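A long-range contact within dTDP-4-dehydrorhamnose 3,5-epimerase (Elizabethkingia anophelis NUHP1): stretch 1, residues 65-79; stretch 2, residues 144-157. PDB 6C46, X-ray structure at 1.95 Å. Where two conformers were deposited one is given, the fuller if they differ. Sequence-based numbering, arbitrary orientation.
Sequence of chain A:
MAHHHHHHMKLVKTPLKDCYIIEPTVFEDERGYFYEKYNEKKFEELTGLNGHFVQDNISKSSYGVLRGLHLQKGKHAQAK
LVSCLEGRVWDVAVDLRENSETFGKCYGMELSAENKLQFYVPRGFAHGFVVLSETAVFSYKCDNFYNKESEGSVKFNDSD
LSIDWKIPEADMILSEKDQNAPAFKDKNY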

# COMPACT_ATOMS: atom_id res chain seq x y z
N VAL A 65 -15.51 13.40 -9.28
CA VAL A 65 -14.95 12.47 -10.25
C VAL A 65 -15.45 11.07 -9.93
O VAL A 65 -15.32 10.59 -8.79
N LEU A 66 -16.06 10.43 -10.92
CA LEU A 66 -16.63 9.09 -10.78
C LEU A 66 -16.01 8.21 -11.86
O LEU A 66 -16.07 8.56 -13.04
N ARG A 67 -15.36 7.12 -11.45
CA ARG A 67 -14.69 6.20 -12.36
C ARG A 67 -15.32 4.81 -12.24
O ARG A 67 -15.40 4.28 -11.14
N GLY A 68 -15.73 4.23 -13.36
CA GLY A 68 -16.26 2.87 -13.35
C GLY A 68 -17.44 2.70 -14.30
O GLY A 68 -17.74 3.64 -15.04
N LEU A 69 -18.09 1.54 -14.32
CA LEU A 69 -17.69 0.35 -13.60
C LEU A 69 -16.71 -0.43 -14.47
O LEU A 69 -17.01 -0.64 -15.63
N HIS A 70 -15.57 -0.86 -13.92
CA HIS A 70 -14.48 -1.42 -14.72
C HIS A 70 -14.13 -2.83 -14.27
O HIS A 70 -14.28 -3.18 -13.09
N LEU A 71 -13.58 -3.61 -15.20
CA LEU A 71 -13.11 -4.96 -14.90
C LEU A 71 -12.20 -5.39 -16.04
O LEU A 71 -12.13 -4.74 -17.08
N GLN A 72 -11.48 -6.49 -15.82
CA GLN A 72 -10.76 -7.17 -16.89
C GLN A 72 -11.36 -8.56 -17.04
O GLN A 72 -11.74 -9.18 -16.04
N LYS A 73 -11.50 -9.01 -18.28
CA LYS A 73 -12.23 -10.25 -18.57
C LYS A 73 -11.35 -11.49 -18.46
O LYS A 73 -10.14 -11.45 -18.70
N GLY A 74 -11.99 -12.61 -18.13
CA GLY A 74 -11.37 -13.92 -18.30
C GLY A 74 -10.14 -14.11 -17.42
O GLY A 74 -10.11 -13.73 -16.25
N LYS A 75 -9.09 -14.68 -18.01
CA LYS A 75 -7.89 -14.98 -17.24
C LYS A 75 -7.14 -13.73 -16.80
O LYS A 75 -6.20 -13.85 -16.02
N HIS A 76 -7.53 -12.56 -17.30
CA HIS A 76 -6.93 -11.29 -16.89
C HIS A 76 -7.68 -10.62 -15.75
O HIS A 76 -7.24 -9.56 -15.29
N ALA A 77 -8.76 -11.24 -15.25
CA ALA A 77 -9.56 -10.62 -14.20
C ALA A 77 -8.70 -10.30 -12.98
O ALA A 77 -7.79 -11.05 -12.62
N GLN A 78 -8.99 -9.16 -12.35
CA GLN A 78 -8.21 -8.65 -11.23
C GLN A 78 -9.08 -8.58 -10.00
O GLN A 78 -10.07 -7.84 -10.00
N ALA A 79 -8.71 -9.32 -8.94
CA ALA A 79 -9.23 -8.99 -7.62
C ALA A 79 -8.57 -7.70 -7.16
O ALA A 79 -7.40 -7.45 -7.46
N ASN A 144 -3.77 -9.33 -10.23
CA ASN A 144 -3.42 -9.74 -11.59
C ASN A 144 -2.95 -8.50 -12.32
O ASN A 144 -3.23 -7.37 -11.91
N PHE A 145 -2.28 -8.72 -13.43
CA PHE A 145 -1.62 -7.62 -14.13
C PHE A 145 -2.56 -6.95 -15.13
O PHE A 145 -3.54 -7.54 -15.61
N TYR A 146 -2.25 -5.69 -15.42
CA TYR A 146 -2.96 -4.89 -16.41
C TYR A 146 -2.96 -5.55 -17.79
O TYR A 146 -1.93 -6.04 -18.27
N ASN A 147 -4.12 -5.53 -18.46
CA ASN A 147 -4.20 -6.00 -19.84
C ASN A 147 -5.31 -5.23 -20.55
O ASN A 147 -6.50 -5.48 -20.32
N LYS A 148 -4.92 -4.31 -21.44
CA LYS A 148 -5.89 -3.40 -22.05
C LYS A 148 -6.92 -4.14 -22.88
O LYS A 148 -8.11 -3.79 -22.86
N GLU A 149 -6.48 -5.11 -23.67
CA GLU A 149 -7.39 -5.79 -24.57
C GLU A 149 -8.50 -6.50 -23.81
O GLU A 149 -9.61 -6.65 -24.32
N SER A 150 -8.22 -6.91 -22.57
CA SER A 150 -9.18 -7.67 -21.79
C SER A 150 -10.24 -6.80 -21.11
O SER A 150 -11.12 -7.34 -20.44
N GLU A 151 -10.18 -5.47 -21.25
CA GLU A 151 -11.02 -4.61 -20.42
C GLU A 151 -12.50 -4.80 -20.73
O GLU A 151 -12.90 -4.94 -21.88
N GLY A 152 -13.31 -4.85 -19.67
CA GLY A 152 -14.75 -4.82 -19.78
C GLY A 152 -15.28 -3.65 -18.97
O GLY A 152 -14.53 -2.97 -18.27
N SER A 153 -16.60 -3.43 -19.07
CA SER A 153 -17.17 -2.27 -18.38
C SER A 153 -18.67 -2.41 -18.29
O SER A 153 -19.30 -3.13 -19.08
N VAL A 154 -19.25 -1.72 -17.32
CA VAL A 154 -20.70 -1.62 -17.16
C VAL A 154 -21.02 -0.15 -16.90
O VAL A 154 -20.37 0.48 -16.06
N LYS A 155 -21.99 0.39 -17.64
CA LYS A 155 -22.41 1.77 -17.43
C LYS A 155 -22.76 2.04 -15.95
O LYS A 155 -23.58 1.33 -15.36
N PHE A 156 -22.12 3.05 -15.36
CA PHE A 156 -22.22 3.26 -13.91
C PHE A 156 -23.66 3.49 -13.45
O PHE A 156 -24.04 3.03 -12.36
N ASN A 157 -24.48 4.15 -14.26
CA ASN A 157 -25.86 4.47 -13.88
C ASN A 157 -26.86 3.58 -14.61
O ASN A 157 -28.00 3.98 -14.85

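A strand ending at Gln-72 runs antiparallel to the short strand 151-153, and the side chains finish what the backbone ladder begins. Leu-66 points toward the second stretch with chi1 and chi2 both t, and its CD1 lies 3.7 Å from CD2 of Phe-156, whose p rotamer completes this greasy end. In Gly-68 (phi 141°) a CB would jam against the preceding carbonyl; one water bridges Gly-68 O (2.7 Å) and Phe-156 N (2.9 Å).

After a cis peptide bond, Leu-69 (m, t) turns toward its partner. Its CB sits 4.1 Å from Val-154 CB, its CD1 reaches 4.0 Å from Phe-156 CA, and paired backbone hydrogen bonds, Leu-69 N to Val-154 O at 3.1 Å and Val-154 N to Leu-69 O at 3.0 Å, hold the register. His-70, rotamer m, shares a sheet face with Ser-153, Gln-72 and Glu-151, and its NE2 is bonded elsewhere in the structure. Leu-71 lies on the other face, with chi1 p and chi2 between wells. The absent side chain of Gly-152 makes its room: an ideal CB there would fall 2.7 Å from Leu-71 CD1, a clash, and 3.3 Å from Lys-73 CE.

Gln-72 is the polar hub. Extended as m, t, it bends its end inward so that OE1 accepts from Asn-147 N at 2.8 Å while NE2 donates to Phe-145 O at 3.0 Å and, within its own stretch, to His-76 O at 2.8 Å. A water also donates to Gln-72 OE1 and to Glu-151 OE2, each at 2.7 Å.

Lys-73 (m, t, t, t) sets off sideways and brings CE to 3.8 Å from Gly-152 CA, and its NZ donates weakly, at 3.2 Å, to a water that also donates to the carbonyls of Glu-149 and Glu-151. His-76, rotamer m, points toward the second stretch. Asn-147 CB packs over its ring face, 3.9 Å from the centroid; His-76 CB packs 3.3 Å from Ser-150 OG, and Ser-150 OG donates to Asn-147 O at 2.7 Å. Water joins His-76 ND1 to Phe-145 O, 2.8 Å from each.

Asn-144, rotamer t, closes the contact: its ND2 donates to Lys-75 O and Ala-77 O, both at 3.0 Å. Gln-78 (m, t) answers, NE2 to Asn-144 O at 3.0 Å. The rule is apolar packing at one end, side-chain amides reading backbone at the other.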

# COMPACT_ATOMS: atom_id res chain seq x y z
CB VAL A 65 -13.42 12.55 -10.26
CG1 VAL A 65 -12.84 11.36 -11.03
CG2 VAL A 65 -12.99 13.91 -10.92
CB LEU A 66 -18.16 9.16 -10.93
CG LEU A 66 -19.02 7.95 -10.51
CD1 LEU A 66 -20.45 8.40 -10.33
CD2 LEU A 66 -18.94 6.80 -11.50
CB ARG A 67 -13.19 6.12 -12.05
CG ARG A 67 -12.45 7.46 -12.17
CD ARG A 67 -11.56 7.51 -13.40
NE ARG A 67 -10.79 8.75 -13.49
CZ ARG A 67 -11.00 9.70 -14.40
NH1 ARG A 67 -11.96 9.55 -15.30
NH2 ARG A 67 -10.24 10.79 -14.41
CB LEU A 69 -18.92 -0.51 -13.25
CG LEU A 69 -19.89 0.21 -12.31
CD1 LEU A 69 -21.31 -0.38 -12.43
CD2 LEU A 69 -19.37 0.13 -10.86
CB HIS A 70 -13.20 -0.57 -14.60
CG HIS A 70 -13.36 0.84 -15.08
ND1 HIS A 70 -12.63 1.89 -14.56
CD2 HIS A 70 -14.15 1.37 -16.05
CE1 HIS A 70 -12.97 3.01 -15.18
NE2 HIS A 70 -13.89 2.72 -16.09
CB LEU A 71 -14.29 -5.94 -14.76
CG LEU A 71 -15.02 -5.94 -16.12
CD1 LEU A 71 -14.85 -7.26 -16.87
CD2 LEU A 71 -16.49 -5.56 -16.00
CB GLN A 72 -9.23 -7.25 -16.60
CG GLN A 72 -8.56 -5.88 -16.75
CD GLN A 72 -7.04 -5.89 -16.67
OE1 GLN A 72 -6.41 -4.88 -16.99
NE2 GLN A 72 -6.45 -7.02 -16.30
CB LYS A 73 -12.82 -10.21 -19.97
CG LYS A 73 -13.93 -9.18 -20.16
CD LYS A 73 -14.40 -9.23 -21.63
CE LYS A 73 -15.06 -7.91 -22.04
NZ LYS A 73 -15.46 -7.88 -23.49
CB LYS A 75 -6.94 -15.85 -18.06
CG LYS A 75 -6.33 -15.16 -19.24
CD LYS A 75 -5.64 -16.22 -20.13
CE LYS A 75 -4.83 -15.60 -21.24
NZ LYS A 75 -3.97 -16.66 -21.86
CB HIS A 76 -6.84 -10.36 -18.10
CG HIS A 76 -5.96 -10.90 -19.18
ND1 HIS A 76 -4.59 -10.94 -19.06
CD2 HIS A 76 -6.25 -11.49 -20.37
CE1 HIS A 76 -4.07 -11.50 -20.14
NE2 HIS A 76 -5.06 -11.83 -20.95
CB ALA A 77 -10.73 -11.54 -13.79
CB GLN A 78 -7.68 -7.25 -11.52
CG GLN A 78 -6.70 -7.16 -12.68
CD GLN A 78 -6.39 -5.73 -13.05
OE1 GLN A 78 -7.29 -4.94 -13.30
NE2 GLN A 78 -5.09 -5.40 -13.15
CB ALA A 79 -8.95 -10.12 -6.62
CB ASN A 144 -4.62 -10.40 -12.29
CG ASN A 144 -4.24 -11.41 -13.35
OD1 ASN A 144 -3.09 -11.47 -13.80
ND2 ASN A 144 -5.22 -12.19 -13.78
CB PHE A 145 -0.35 -8.14 -14.82
CG PHE A 145 0.67 -8.69 -13.85
CD1 PHE A 145 1.41 -7.82 -13.05
CD2 PHE A 145 0.88 -10.06 -13.73
CE1 PHE A 145 2.34 -8.31 -12.13
CE2 PHE A 145 1.80 -10.57 -12.82
CZ PHE A 145 2.55 -9.68 -12.02
CB TYR A 146 -2.30 -3.51 -16.52
CG TYR A 146 -2.86 -2.64 -17.61
CD1 TYR A 146 -4.07 -1.98 -17.44
CD2 TYR A 146 -2.17 -2.46 -18.80
CE1 TYR A 146 -4.59 -1.15 -18.44
CE2 TYR A 146 -2.67 -1.64 -19.81
CZ TYR A 146 -3.89 -0.99 -19.62
OH TYR A 146 -4.40 -0.18 -20.61
CB ASN A 147 -4.45 -7.52 -19.90
CG ASN A 147 -4.52 -8.04 -21.32
OD1 ASN A 147 -5.56 -7.94 -21.99
ND2 ASN A 147 -3.41 -8.56 -21.80
CB LYS A 148 -5.18 -2.34 -22.90
CG LYS A 148 -6.18 -1.37 -23.54
CD LYS A 148 -5.54 -0.11 -24.11
CE LYS A 148 -6.54 1.06 -24.10
NZ LYS A 148 -7.94 0.65 -24.45
CB GLU A 149 -6.63 -6.79 -25.44
CG GLU A 149 -7.49 -7.51 -26.45
CD GLU A 149 -6.72 -8.58 -27.22
OE1 GLU A 149 -5.48 -8.70 -27.02
OE2 GLU A 149 -7.35 -9.30 -28.02
CB SER A 150 -8.46 -8.48 -20.70
OG SER A 150 -8.05 -7.64 -19.63
CB GLU A 151 -10.60 -3.15 -20.59
CG GLU A 151 -9.28 -2.88 -19.88
CD GLU A 151 -8.79 -1.42 -20.01
OE1 GLU A 151 -9.29 -0.68 -20.87
OE2 GLU A 151 -7.88 -1.03 -19.25
CB SER A 153 -16.83 -0.96 -19.09
OG SER A 153 -17.40 -0.95 -20.38
CB VAL A 154 -21.21 -2.50 -16.00
CG1 VAL A 154 -22.71 -2.32 -15.81
CG2 VAL A 154 -20.88 -3.96 -16.25
CB LYS A 155 -23.63 2.06 -18.32
CG LYS A 155 -24.13 3.51 -18.30
CD LYS A 155 -23.03 4.45 -18.76
CE LYS A 155 -23.53 5.88 -18.95
NZ LYS A 155 -24.52 6.02 -20.03
CB PHE A 156 -21.34 4.45 -13.50
CG PHE A 156 -21.92 5.79 -13.86
CD1 PHE A 156 -21.92 6.24 -15.19
CD2 PHE A 156 -22.47 6.62 -12.88
CE1 PHE A 156 -22.49 7.48 -15.53
CE2 PHE A 156 -23.03 7.86 -13.20
CZ PHE A 156 -23.04 8.30 -14.54
CB ASN A 157 -26.16 5.95 -14.09
CG ASN A 157 -26.00 6.38 -15.53
OD1 ASN A 157 -25.70 5.58 -16.41
ND2 ASN A 157 -26.16 7.68 -15.78
O HOH W 1 -19.74 3.84 -16.83
O HOH W 2 -7.62 -2.44 -17.02
O HOH W 3 -12.55 -6.71 -24.20
O HOH W 4 -3.14 -9.94 -16.91